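Local structure of interferon gamma receptor 1 (Gallus gallus, 4EQ3) at residues Leu114-Ser117 with Glu122-Val125; Leu148-Ile153 with Asn173-Ser178; Lys22-Val27 with Phe101-His106; Val43-Tyr48 with Ser70-Glu75; Trp30-Met35 with Ala86-Gln91. The protein probably binds interferon gamma through its extracellular part, the piece described here, which consists of two fibronectin type III-like domains and belongs to a longer membrane receptor. One frame throughout, in Å; residues are numbered along the deposited sequence.

Overall arrangement
The five contacts illustrate how a two-domain fibronectin type III-like receptor is held together from interior to surface. Contacts 2 and 3 are buried; contacts 1, 4 and 5 are partly buried. Contacts 1 and 2 lie in the C-terminal domain and share one sheet, in which strands 122-128 and 175-180 are neighbours. Contact 1 pairs strands by backbone bonds, whereas contact 2 bridges the two sheets through a ring, a sulfur and a water. In the N-terminal half, contact 3 is almost wholly apolar and touches contact 4, richer in carboxylates. Contact 5, whose centre is about 30 Å from that of the chain, shares strand 25-31 with contact 3 and packs a tyrosine against aliphatic groups.

Contact 1. Residues Leu114-Ser117 with Glu122-Val125; sequences LNLS and EIIV
S117 and I124 exchange two backbone hydrogen bonds, the signature of an antiparallel hydrogen-bonded pair. I124 N reaches S117 O at 2.8 Å, and S117 N meets I124 O at 3.1 Å. Both bonds are nearly straight, with angles of 170° and 169° at the hydrogen. A water adds a second tie: it sits 2.8 Å from S117 OG and appears to donate to I124 O, which would then be gripped by two donors. The S117 hydroxyl lies between its own backbone N and carbonyl carbon (chi1 58°), which also brings OG to 3.3 Å from I124 CB, alongside the isoleucine.

On the other face of the sheet L116 and V125 make the adjoining non-hydrogen-bonded pair. The CD1 branch of L116 touches CG2 of I123 at 3.6 Å and CG2 of V125 at 3.8 Å, leaning across both side chains. Farther along, L114 CG comes to 4.1 Å from V125 CG1.

These strands form the hairpin 113-119/122-128 of the C-terminal domain. Its aliphatic face looks into the β-sandwich, where L114 and L116 rest on V190 of strand 186-196 and I123 on I211 and V213 of strand 201-213. On the far flank strand 175-180 continues the sheet; there I124 packs on N176 and S178, and E122 OE2 is hydrogen-bonded to S178 OG.

Contact 2. Residues Leu148-Ile153 with Asn173-Ser178; sequences LSYSVI and NECNLS
Y150 and C175 meet in the interior of the C-terminal β-sandwich, where strand 148-156 of the four-stranded sheet faces strand 175-180 of the three-stranded one. Theirs is a sulfur-aromatic contact of the edge type. C175 SG lies 3.5 Å from Y150 CD1 and 3.8 Å from Y150 CE1. The sulfur is 4.7 Å from the ring centroid and 76° off the ring normal, so it addresses the rim of the tyrosine instead of its π face. The sulfur is one half of the C170-C175 disulfide, and the ring therefore packs against a covalently fixed group.

The polar end of the tyrosine is tied by water. A water bridge runs from Y150 OH, 2.6 Å from the water, to N173 O, which accepts a hydrogen bond from that water at 2.7 Å. The water lies in the plane of the ring, at its edge. Y150 OH is also hydrogen-bonded to ND1 of H129, which leaves the phenol with two polar partners and should restrain the swing of the whole ring.

Beside the water, the CD2 branch of L148 approaches N173 CB at 4.1 Å, the two side chains crossing at about a right angle. A leucine chain stretched away from its own backbone N (chi1 172°) is what carries the branched end to N173.

Around this contact, V127 of strand 122-128 touches both Y150 and C175. Strand 161-168 supplies V167 against C175, strand 186-196 places F196 beside L148, and the loop residues P112 and F132 also touch the tyrosine.

Contact 3. Residues Lys22-Val27 with Phe101-His106; sequences KNFRTV and FVLQKH
F101, at the head of 101-106, directs its ring at T26, and the two side chains approach from opposite directions. Extension of the phenylalanine, with CG opposite the backbone N (chi1 174°), carries the ring's far atom CZ to 4.1 Å from T26 CG2. The methyl meets the ring obliquely, while the threonine's other branch, OG1, is hydrogen-bonded to S21 OG.

V102 comes next, at the N-cap position of the short helix 103-106. Its carbonyl accepts two backbone bonds, from K105 N at 2.9 Å and from H106 N at 2.7 Å, which wind the chain tightly.

L103, the first helical residue, carries the largest share of the contact. Its CD2 branch stands at the edge of the F24 ring, near the ring plane, 3.9 Å from F24 CD1 and 4.0 Å from F24 CE1; the side chains cross at roughly a right angle. The other branch, CD1, lies 4.3 Å from T26 OG1. F24 itself sits in a type I' β turn from K22 to R25, which reverses the chain between strands 17-22 and 25-31 and presents the ring at the hairpin's end.

Further along the helix Q104 is bonded through NE2 to L200 O. F24 likewise reaches toward the C-terminal domain, making edge-to-face ring contacts with F132 and F196, so the hairpin turn and helix 103-106 sit together where the two domains meet. Strand 17-22 also packs here, V19 on T26 and F101, S21 on F101 and L103.

Contact 4. Residues Val43-Tyr48 with Ser70-Glu75; sequences VEVKPY and SEEINE
E75 leans against Y48, and its side chain can be traced outward from the loop. CB points toward segment 43-48; CG lies opposite the carbonyl carbon (chi1 -65°), and the chain bends at the CB-CG bond. The bend brings the chain across the CE2 corner of the phenol: CG is 4.1 Å from Y48 CE2, and CD follows at 4.0 Å from the same carbon. The carboxylate and ring planes stand 69° apart, and the two side chains cross nearly at right angles. At the tip, OE2 accepts a hydrogen bond from a water at 3.1 Å. That water lies 2.7 Å from Y48 OH, in the plane of the ring at its edge, and thus joins carboxylate to phenol where the two make no direct bond.

The contact belongs to the N-terminal fibronectin type III-like domain. Strand 40-46, in the four-stranded sheet, runs out at this end into the Y48 region, while segment 70-75 is part of the long connection from strand 66-68 to strand 81-88, crossing from one sheet to the other. I73 of this connection faces inward, packing on T26 and F82.

A second glutamate of the connection, E72, meets the strand itself. Its OE1 lies 3.7 Å from V45 CG1, a plain van der Waals approach of a carboxylate oxygen to a methyl. The valine's rotamer, with CG1 between backbone N and carbonyl carbon (chi1 54°), turns that methyl toward E72. V45 also packs on V56 and F82, and E72 on V56. The Y48 ring is stacked on that of H78.

Contact 5. Residues Trp30-Met35 with Ala86-Gln91; sequences WQYPSM and AIVGSQ
Y32 and A86 make the tightest apolar approach here, A86 CB lying 3.4 Å from Y32 CE1. The methyl meets the ring obliquely and has Y32 OH as a further van der Waals neighbour, also at 3.4 Å. V88 supplies the next apolar touch, its CG2 branch 4.3 Å from Y32 CE2; the same methyl is in ordinary van der Waals contact with Y32 OH at 3.6 Å. CG2 also meets CG of M35 at 4.4 Å; M35 is carried as selenomethionine in this crystal. The tyrosine side chain runs out away from its backbone N (chi1 -157°), which lets the phenol reach over to the other segment.

Ring contacts add to this. P33 CD rests over one face of the Y32 ring, 3.2 Å above its plane and offset toward the rim, while F41 of strand 40-46 meets the tyrosine edge-to-face.

Polar bonding lies within segment 86-91 or beyond the pair. V88 and Q91 exchange two backbone bonds across a type II' β turn, which links strands 81-88 and 91-97 and places G89 at positive phi. The Y32 hydroxyl is hydrogen-bonded to P12 O, near the start of the modelled chain.

Strands 25-31 and 81-88 belong to opposite sheets of the N-terminal domain, and here, near its outer end, no hydrogen bond joins the two segments. Between them the contact is van der Waals packing, and the bond to P12 O probably fixes the direction of the phenol.

Contact 1. Residues Leu114-Ser117 with Glu122-Val125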
# COMPACT_ATOMS: atom_id res chain seq x y z
N LEU A 114 -11.72 8.71 -5.05
CA LEU A 114 -11.86 10.07 -5.54
C LEU A 114 -13.32 10.45 -5.73
O LEU A 114 -14.03 9.79 -6.48
CB LEU A 114 -11.12 10.22 -6.87
CG LEU A 114 -10.95 11.64 -7.43
CD1 LEU A 114 -9.76 11.72 -8.37
CD2 LEU A 114 -12.21 12.15 -8.12
N ASN A 115 -13.77 11.49 -5.04
CA ASN A 115 -15.13 12.00 -5.25
C ASN A 115 -15.13 13.33 -6.00
O ASN A 115 -14.34 14.22 -5.70
CB ASN A 115 -15.89 12.14 -3.93
CG ASN A 115 -17.37 12.45 -4.15
OD1 ASN A 115 -17.91 13.44 -3.64
ND2 ASN A 115 -18.03 11.61 -4.95
N LEU A 116 -16.05 13.45 -6.95
CA LEU A 116 -16.11 14.60 -7.83
C LEU A 116 -17.45 15.30 -7.71
O LEU A 116 -18.51 14.68 -7.90
CB LEU A 116 -15.91 14.15 -9.28
CG LEU A 116 -15.43 15.18 -10.29
CD1 LEU A 116 -14.11 15.78 -9.82
CD2 LEU A 116 -15.27 14.55 -11.67
N SER A 117 -17.41 16.59 -7.39
CA SER A 117 -18.60 17.42 -7.29
C SER A 117 -18.32 18.77 -7.92
O SER A 117 -17.21 19.01 -8.42
CB SER A 117 -19.02 17.59 -5.82
OG SER A 117 -17.97 18.17 -5.06
N GLU A 122 -17.10 25.69 -10.62
CA GLU A 122 -15.88 25.24 -9.96
C GLU A 122 -15.97 23.75 -9.60
O GLU A 122 -16.91 23.32 -8.92
CB GLU A 122 -15.61 26.07 -8.70
CG GLU A 122 -16.00 25.36 -7.40
CD GLU A 122 -15.89 26.25 -6.17
OE1 GLU A 122 -16.50 27.35 -6.16
OE2 GLU A 122 -15.21 25.83 -5.20
N ILE A 123 -15.00 22.97 -10.07
CA ILE A 123 -14.96 21.55 -9.78
C ILE A 123 -14.27 21.29 -8.45
O ILE A 123 -13.25 21.91 -8.13
CB ILE A 123 -14.21 20.75 -10.86
CG1 ILE A 123 -14.75 21.08 -12.25
CG2 ILE A 123 -14.35 19.26 -10.59
CD1 ILE A 123 -16.10 20.50 -12.50
N ILE A 124 -14.82 20.37 -7.69
CA ILE A 124 -14.33 20.05 -6.36
C ILE A 124 -13.88 18.60 -6.30
O ILE A 124 -14.68 17.68 -6.52
CB ILE A 124 -15.43 20.28 -5.31
CG1 ILE A 124 -15.82 21.76 -5.26
CG2 ILE A 124 -14.97 19.81 -3.93
CD1 ILE A 124 -17.06 22.04 -4.42
N VAL A 125 -12.60 18.40 -6.00
CA VAL A 125 -12.02 17.07 -5.93
C VAL A 125 -11.70 16.66 -4.50
O VAL A 125 -10.92 17.33 -3.83
CB VAL A 125 -10.74 16.99 -6.75
CG1 VAL A 125 -10.13 15.59 -6.64
CG2 VAL A 125 -11.02 17.35 -8.18
O HOH W 1 -16.11 16.17 -4.31

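Contact 2. Residues Leu148-Ile153 with Asn173-Ser178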
# COMPACT_ATOMS: atom_id res chain seq x y z
N LEU A 148 2.96 12.81 2.28
CA LEU A 148 1.94 12.35 1.33
C LEU A 148 1.43 13.49 0.47
O LEU A 148 1.04 14.54 0.99
CB LEU A 148 0.76 11.72 2.08
CG LEU A 148 -0.45 11.37 1.22
CD1 LEU A 148 -0.12 10.31 0.16
CD2 LEU A 148 -1.60 10.92 2.10
N SER A 149 1.41 13.29 -0.84
CA SER A 149 0.74 14.23 -1.73
C SER A 149 -0.07 13.46 -2.78
O SER A 149 0.13 12.27 -2.98
CB SER A 149 1.75 15.17 -2.40
OG SER A 149 2.65 14.46 -3.23
N TYR A 150 -0.97 14.15 -3.46
CA TYR A 150 -1.69 13.55 -4.56
C TYR A 150 -1.50 14.43 -5.77
O TYR A 150 -1.52 15.66 -5.66
CB TYR A 150 -3.18 13.39 -4.23
CG TYR A 150 -3.46 12.33 -3.19
CD1 TYR A 150 -3.57 12.66 -1.84
CD2 TYR A 150 -3.62 11.00 -3.55
CE1 TYR A 150 -3.82 11.69 -0.89
CE2 TYR A 150 -3.88 10.02 -2.60
CZ TYR A 150 -3.97 10.38 -1.27
OH TYR A 150 -4.21 9.42 -0.32
N SER A 151 -1.30 13.80 -6.92
CA SER A 151 -1.28 14.52 -8.18
C SER A 151 -2.62 14.25 -8.84
O SER A 151 -3.11 13.13 -8.82
CB SER A 151 -0.15 14.03 -9.08
OG SER A 151 -0.27 12.64 -9.29
N VAL A 152 -3.20 15.30 -9.42
CA VAL A 152 -4.52 15.20 -10.02
C VAL A 152 -4.46 15.68 -11.46
O VAL A 152 -3.95 16.76 -11.74
CB VAL A 152 -5.53 16.05 -9.25
CG1 VAL A 152 -6.91 15.93 -9.86
CG2 VAL A 152 -5.54 15.64 -7.80
N ILE A 153 -4.98 14.86 -12.37
CA ILE A 153 -4.99 15.19 -13.79
C ILE A 153 -6.39 15.56 -14.28
O ILE A 153 -7.32 14.75 -14.22
CB ILE A 153 -4.42 14.05 -14.64
CG1 ILE A 153 -2.96 13.79 -14.26
CG2 ILE A 153 -4.52 14.39 -16.11
CD1 ILE A 153 -2.29 12.71 -15.09
N ASN A 173 -4.97 13.10 6.20
CA ASN A 173 -4.68 12.47 4.91
C ASN A 173 -5.82 12.60 3.90
O ASN A 173 -5.84 11.91 2.88
CB ASN A 173 -4.35 10.99 5.10
CG ASN A 173 -3.16 10.79 6.02
OD1 ASN A 173 -2.25 11.63 6.06
ND2 ASN A 173 -3.14 9.67 6.74
N GLU A 174 -6.77 13.49 4.18
CA GLU A 174 -7.89 13.71 3.27
C GLU A 174 -7.74 15.05 2.56
O GLU A 174 -7.86 16.12 3.18
CB GLU A 174 -9.21 13.63 4.03
CG GLU A 174 -9.45 12.28 4.68
CD GLU A 174 -10.69 12.25 5.57
OE1 GLU A 174 -10.83 13.15 6.43
OE2 GLU A 174 -11.52 11.32 5.41
N CYS A 175 -7.47 14.99 1.26
CA CYS A 175 -7.19 16.18 0.47
C CYS A 175 -8.41 16.64 -0.31
O CYS A 175 -9.20 15.83 -0.79
CB CYS A 175 -6.07 15.92 -0.53
SG CYS A 175 -4.58 15.25 0.22
N ASN A 176 -8.53 17.95 -0.45
CA ASN A 176 -9.61 18.55 -1.21
C ASN A 176 -9.05 19.64 -2.10
O ASN A 176 -8.13 20.36 -1.72
CB ASN A 176 -10.67 19.10 -0.25
CG ASN A 176 -11.61 20.06 -0.92
OD1 ASN A 176 -11.22 21.17 -1.30
ND2 ASN A 176 -12.87 19.66 -1.06
N LEU A 177 -9.59 19.76 -3.31
CA LEU A 177 -9.10 20.75 -4.26
C LEU A 177 -10.26 21.36 -5.03
O LEU A 177 -11.17 20.64 -5.46
CB LEU A 177 -8.13 20.08 -5.23
CG LEU A 177 -7.34 20.94 -6.21
CD1 LEU A 177 -6.42 21.89 -5.46
CD2 LEU A 177 -6.56 20.05 -7.16
N SER A 178 -10.24 22.68 -5.19
CA SER A 178 -11.21 23.36 -6.05
C SER A 178 -10.52 23.80 -7.33
O SER A 178 -9.37 24.24 -7.31
CB SER A 178 -11.83 24.57 -5.35
OG SER A 178 -12.96 24.19 -4.58
O HOH W 2 -4.94 9.48 2.16

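Contact 3. Residues Lys22-Val27 with Phe101-His106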
# COMPACT_ATOMS: atom_id res chain seq x y z
N LYS A 22 0.69 -3.72 -0.12
CA LYS A 22 -0.13 -2.69 -0.75
C LYS A 22 -0.85 -1.81 0.24
O LYS A 22 -1.53 -2.33 1.09
CB LYS A 22 -1.11 -3.33 -1.72
CG LYS A 22 -2.02 -2.42 -2.52
CD LYS A 22 -1.89 -2.69 -3.93
CE LYS A 22 -3.16 -3.17 -4.60
NZ LYS A 22 -2.92 -4.11 -5.70
N ASN A 23 -0.71 -0.50 0.09
CA ASN A 23 -1.36 0.45 0.97
C ASN A 23 -0.95 0.23 2.41
O ASN A 23 -1.73 0.45 3.34
CB ASN A 23 -2.88 0.35 0.83
CG ASN A 23 -3.37 0.83 -0.51
OD1 ASN A 23 -4.46 0.45 -0.97
ND2 ASN A 23 -2.57 1.66 -1.17
N PHE A 24 0.29 -0.21 2.59
CA PHE A 24 0.88 -0.38 3.91
C PHE A 24 0.36 -1.60 4.66
O PHE A 24 0.65 -1.79 5.83
CB PHE A 24 0.72 0.89 4.74
CG PHE A 24 1.42 2.08 4.14
CD1 PHE A 24 2.80 2.22 4.26
CD2 PHE A 24 0.71 3.03 3.42
CE1 PHE A 24 3.45 3.31 3.70
CE2 PHE A 24 1.36 4.11 2.85
CZ PHE A 24 2.73 4.26 2.99
N ARG A 25 -0.43 -2.41 3.96
CA ARG A 25 -0.75 -3.75 4.45
C ARG A 25 0.24 -4.71 3.81
O ARG A 25 0.25 -4.91 2.60
CB ARG A 25 -2.19 -4.14 4.09
CG ARG A 25 -2.64 -5.49 4.67
CD ARG A 25 -2.87 -5.45 6.19
NE ARG A 25 -4.07 -4.71 6.59
CZ ARG A 25 -4.65 -4.79 7.79
NH1 ARG A 25 -5.74 -4.08 8.06
NH2 ARG A 25 -4.15 -5.59 8.72
N THR A 26 1.10 -5.29 4.64
CA THR A 26 2.10 -6.22 4.13
C THR A 26 1.83 -7.63 4.60
O THR A 26 1.72 -7.89 5.80
CB THR A 26 3.51 -5.81 4.56
OG1 THR A 26 3.76 -4.46 4.15
CG2 THR A 26 4.54 -6.72 3.93
N VAL A 27 1.75 -8.55 3.65
CA VAL A 27 1.48 -9.94 3.99
C VAL A 27 2.43 -10.89 3.30
O VAL A 27 2.76 -10.73 2.11
CB VAL A 27 0.01 -10.33 3.69
CG1 VAL A 27 -0.31 -11.65 4.36
CG2 VAL A 27 -0.93 -9.26 4.18
N PHE A 101 13.40 -7.24 1.30
CA PHE A 101 12.20 -6.43 1.20
C PHE A 101 12.45 -5.02 1.69
O PHE A 101 12.92 -4.81 2.82
CB PHE A 101 11.02 -7.06 1.95
CG PHE A 101 9.79 -6.18 1.99
CD1 PHE A 101 8.85 -6.21 0.96
CD2 PHE A 101 9.57 -5.31 3.05
CE1 PHE A 101 7.72 -5.40 1.00
CE2 PHE A 101 8.44 -4.50 3.09
CZ PHE A 101 7.51 -4.54 2.07
N VAL A 102 12.12 -4.06 0.84
CA VAL A 102 12.20 -2.65 1.17
C VAL A 102 10.88 -1.99 0.82
O VAL A 102 10.49 -1.96 -0.35
CB VAL A 102 13.32 -1.97 0.38
CG1 VAL A 102 13.44 -0.53 0.80
CG2 VAL A 102 14.63 -2.71 0.59
N LEU A 103 10.19 -1.46 1.82
CA LEU A 103 8.84 -0.91 1.61
C LEU A 103 8.79 0.15 0.52
O LEU A 103 7.90 0.14 -0.31
CB LEU A 103 8.26 -0.38 2.92
CG LEU A 103 6.80 0.09 2.86
CD1 LEU A 103 5.87 -1.05 2.49
CD2 LEU A 103 6.39 0.71 4.19
N GLN A 104 9.77 1.06 0.52
CA GLN A 104 9.83 2.12 -0.47
C GLN A 104 9.96 1.59 -1.90
O GLN A 104 9.48 2.20 -2.85
CB GLN A 104 11.01 3.06 -0.18
CG GLN A 104 11.26 4.14 -1.23
CD GLN A 104 12.19 3.67 -2.33
OE1 GLN A 104 13.22 3.05 -2.07
NE2 GLN A 104 11.84 3.98 -3.57
N LYS A 105 10.62 0.44 -2.03
CA LYS A 105 10.86 -0.14 -3.34
C LYS A 105 9.75 -1.10 -3.72
O LYS A 105 9.27 -1.09 -4.85
CB LYS A 105 12.19 -0.90 -3.36
CG LYS A 105 13.41 -0.02 -3.16
CD LYS A 105 14.67 -0.88 -3.00
CE LYS A 105 14.88 -1.82 -4.18
NZ LYS A 105 16.08 -2.70 -3.99
N HIS A 106 9.35 -1.93 -2.77
CA HIS A 106 8.46 -3.03 -3.08
C HIS A 106 7.00 -2.79 -2.72
O HIS A 106 6.12 -3.48 -3.23
CB HIS A 106 8.97 -4.31 -2.43
CG HIS A 106 10.40 -4.62 -2.77
ND1 HIS A 106 10.83 -4.74 -4.07
CD2 HIS A 106 11.48 -4.84 -1.99
CE1 HIS A 106 12.12 -5.02 -4.08
NE2 HIS A 106 12.54 -5.08 -2.83

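Contact 4. Residues Val43-Tyr48 with Ser70-Glu75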
# COMPACT_ATOMS: atom_id res chain seq x y z
N VAL A 43 7.32 -18.18 11.54
CA VAL A 43 7.85 -17.09 10.73
C VAL A 43 8.77 -16.21 11.56
O VAL A 43 8.42 -15.85 12.69
CB VAL A 43 6.73 -16.21 10.15
CG1 VAL A 43 7.31 -15.07 9.33
CG2 VAL A 43 5.76 -17.05 9.33
N GLU A 44 9.93 -15.87 11.01
CA GLU A 44 10.83 -14.92 11.66
C GLU A 44 11.11 -13.70 10.79
O GLU A 44 11.04 -13.77 9.56
CB GLU A 44 12.14 -15.61 12.03
CG GLU A 44 11.96 -16.77 12.99
CD GLU A 44 13.28 -17.23 13.56
OE1 GLU A 44 14.24 -17.41 12.78
OE2 GLU A 44 13.36 -17.40 14.79
N VAL A 45 11.44 -12.59 11.44
CA VAL A 45 11.80 -11.36 10.73
C VAL A 45 13.21 -10.89 11.13
O VAL A 45 13.58 -10.98 12.29
CB VAL A 45 10.79 -10.26 11.02
CG1 VAL A 45 10.63 -10.06 12.53
CG2 VAL A 45 11.20 -8.96 10.33
N LYS A 46 14.00 -10.44 10.19
CA LYS A 46 15.29 -9.85 10.46
C LYS A 46 15.24 -8.31 10.18
O LYS A 46 15.24 -7.91 9.06
CB LYS A 46 16.36 -10.56 9.67
CG LYS A 46 17.71 -9.95 9.78
CD LYS A 46 18.82 -10.82 9.37
CE LYS A 46 18.82 -11.19 7.92
NZ LYS A 46 20.09 -11.45 7.34
N PRO A 47 15.16 -7.52 11.24
CA PRO A 47 15.11 -6.06 11.12
C PRO A 47 16.51 -5.51 10.88
O PRO A 47 17.48 -6.16 11.27
CB PRO A 47 14.62 -5.61 12.50
CG PRO A 47 14.29 -6.87 13.26
CD PRO A 47 15.09 -7.95 12.64
N TYR A 48 16.61 -4.33 10.27
CA TYR A 48 17.91 -3.83 9.84
C TYR A 48 18.85 -3.49 11.00
O TYR A 48 20.06 -3.71 10.91
CB TYR A 48 17.75 -2.63 8.90
CG TYR A 48 17.84 -1.28 9.57
CD1 TYR A 48 19.03 -0.55 9.54
CD2 TYR A 48 16.76 -0.73 10.25
CE1 TYR A 48 19.13 0.68 10.15
CE2 TYR A 48 16.85 0.51 10.87
CZ TYR A 48 18.04 1.21 10.82
OH TYR A 48 18.16 2.44 11.43
N SER A 70 2.39 -6.49 8.86
CA SER A 70 2.20 -5.04 8.92
C SER A 70 2.67 -4.42 10.23
O SER A 70 2.99 -3.23 10.27
CB SER A 70 0.73 -4.68 8.68
OG SER A 70 0.29 -5.15 7.42
N GLU A 71 2.69 -5.20 11.30
CA GLU A 71 3.06 -4.66 12.60
C GLU A 71 4.54 -4.82 12.89
O GLU A 71 5.04 -4.32 13.89
CB GLU A 71 2.24 -5.32 13.71
CG GLU A 71 0.74 -5.09 13.59
CD GLU A 71 0.34 -3.63 13.76
OE1 GLU A 71 0.50 -3.09 14.88
OE2 GLU A 71 -0.16 -3.03 12.78
N GLU A 72 5.25 -5.52 12.00
CA GLU A 72 6.68 -5.78 12.18
C GLU A 72 7.52 -4.81 11.36
O GLU A 72 8.74 -4.75 11.50
CB GLU A 72 7.01 -7.20 11.74
CG GLU A 72 6.23 -8.28 12.46
CD GLU A 72 6.70 -8.47 13.89
OE1 GLU A 72 7.90 -8.20 14.16
OE2 GLU A 72 5.88 -8.88 14.73
N ILE A 73 6.86 -4.06 10.49
CA ILE A 73 7.56 -3.19 9.57
C ILE A 73 7.33 -1.74 9.94
O ILE A 73 6.21 -1.24 9.84
CB ILE A 73 7.11 -3.45 8.13
CG1 ILE A 73 7.49 -4.88 7.73
CG2 ILE A 73 7.72 -2.42 7.18
CD1 ILE A 73 6.90 -5.35 6.42
N ASN A 74 8.38 -1.07 10.39
CA ASN A 74 8.23 0.32 10.80
C ASN A 74 9.38 1.17 10.28
O ASN A 74 9.74 2.19 10.87
CB ASN A 74 8.11 0.42 12.31
CG ASN A 74 9.09 -0.46 13.03
OD1 ASN A 74 10.30 -0.27 12.92
ND2 ASN A 74 8.57 -1.45 13.77
N GLU A 75 9.95 0.72 9.17
CA GLU A 75 10.97 1.46 8.45
C GLU A 75 10.58 1.38 6.99
O GLU A 75 10.25 0.29 6.50
CB GLU A 75 12.34 0.80 8.65
CG GLU A 75 12.86 0.83 10.09
CD GLU A 75 13.26 2.23 10.53
OE1 GLU A 75 13.44 3.10 9.66
OE2 GLU A 75 13.39 2.45 11.75
O HOH W 3 16.11 3.49 12.86

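Contact 5. Residues Trp30-Met35 with Ala86-Gln91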
# COMPACT_ATOMS: atom_id res chain seq x y z
N TRP A 30 3.13 -18.26 1.49
CA TRP A 30 3.90 -19.39 1.01
C TRP A 30 2.97 -20.56 0.69
O TRP A 30 1.75 -20.50 0.91
CB TRP A 30 4.93 -19.82 2.06
CG TRP A 30 4.34 -20.12 3.40
CD1 TRP A 30 3.99 -21.34 3.89
CD2 TRP A 30 4.03 -19.16 4.43
NE1 TRP A 30 3.47 -21.20 5.16
CE2 TRP A 30 3.49 -19.88 5.51
CE3 TRP A 30 4.16 -17.78 4.53
CZ2 TRP A 30 3.08 -19.26 6.69
CZ3 TRP A 30 3.75 -17.16 5.70
CH2 TRP A 30 3.21 -17.90 6.76
N GLN A 31 3.56 -21.62 0.16
CA GLN A 31 2.81 -22.81 -0.18
C GLN A 31 3.47 -24.02 0.45
O GLN A 31 4.66 -24.01 0.77
CB GLN A 31 2.71 -22.95 -1.70
CG GLN A 31 1.81 -21.91 -2.34
CD GLN A 31 1.83 -21.97 -3.85
OE1 GLN A 31 2.89 -22.13 -4.46
NE2 GLN A 31 0.66 -21.83 -4.46
N TYR A 32 2.68 -25.08 0.63
CA TYR A 32 3.20 -26.28 1.25
C TYR A 32 2.56 -27.53 0.66
O TYR A 32 1.38 -27.52 0.32
CB TYR A 32 2.97 -26.24 2.76
CG TYR A 32 3.92 -27.13 3.51
CD1 TYR A 32 5.26 -26.78 3.65
CD2 TYR A 32 3.49 -28.32 4.07
CE1 TYR A 32 6.15 -27.59 4.33
CE2 TYR A 32 4.37 -29.14 4.76
CZ TYR A 32 5.69 -28.77 4.88
OH TYR A 32 6.58 -29.57 5.55
N PRO A 33 3.35 -28.59 0.55
CA PRO A 33 2.86 -29.87 0.07
C PRO A 33 1.85 -30.53 0.98
O PRO A 33 1.78 -30.24 2.13
CB PRO A 33 4.12 -30.71 -0.05
CG PRO A 33 5.05 -30.10 0.82
CD PRO A 33 4.78 -28.68 0.82
N SER A 34 1.02 -31.37 0.39
CA SER A 34 0.02 -32.10 1.11
C SER A 34 0.64 -33.19 2.01
O SER A 34 1.44 -33.98 1.55
CB SER A 34 -0.99 -32.69 0.14
OG SER A 34 -2.04 -33.22 0.84
N MSE A 35 0.29 -33.21 3.29
CA MSE A 35 0.90 -34.11 4.23
C MSE A 35 -0.21 -34.89 4.86
O MSE A 35 -1.32 -34.47 4.83
CB MSE A 35 1.60 -33.36 5.34
CG MSE A 35 2.74 -32.54 4.96
SE MSE A 35 3.95 -33.49 4.04
CE MSE A 35 5.19 -32.14 3.55
N ALA A 86 8.67 -25.19 8.53
CA ALA A 86 7.49 -26.02 8.73
C ALA A 86 7.68 -27.02 9.86
O ALA A 86 8.76 -27.60 10.03
CB ALA A 86 7.14 -26.75 7.45
N ILE A 87 6.61 -27.24 10.63
CA ILE A 87 6.62 -28.27 11.66
C ILE A 87 5.59 -29.34 11.33
O ILE A 87 4.41 -29.05 11.14
CB ILE A 87 6.30 -27.68 13.03
CG1 ILE A 87 7.21 -26.48 13.31
CG2 ILE A 87 6.46 -28.76 14.10
CD1 ILE A 87 6.82 -25.71 14.55
N VAL A 88 6.07 -30.58 11.25
CA VAL A 88 5.25 -31.72 10.89
C VAL A 88 5.43 -32.81 11.93
O VAL A 88 6.46 -33.49 11.97
CB VAL A 88 5.65 -32.26 9.50
CG1 VAL A 88 5.09 -33.65 9.27
CG2 VAL A 88 5.20 -31.31 8.41
N GLY A 89 4.44 -32.98 12.79
CA GLY A 89 4.58 -33.88 13.92
C GLY A 89 5.75 -33.44 14.78
O GLY A 89 5.84 -32.29 15.20
N SER A 90 6.67 -34.37 15.03
CA SER A 90 7.84 -34.12 15.86
C SER A 90 9.03 -33.70 15.00
O SER A 90 10.17 -33.66 15.47
CB SER A 90 8.20 -35.37 16.67
OG SER A 90 8.13 -36.53 15.86
N GLN A 91 8.76 -33.38 13.75
CA GLN A 91 9.82 -33.03 12.85
C GLN A 91 9.70 -31.56 12.39
O GLN A 91 8.63 -31.03 12.31
CB GLN A 91 9.91 -34.04 11.72
CG GLN A 91 10.74 -35.31 12.10
CD GLN A 91 10.84 -36.31 10.97
OE1 GLN A 91 11.71 -36.21 10.10
NE2 GLN A 91 9.96 -37.28 10.98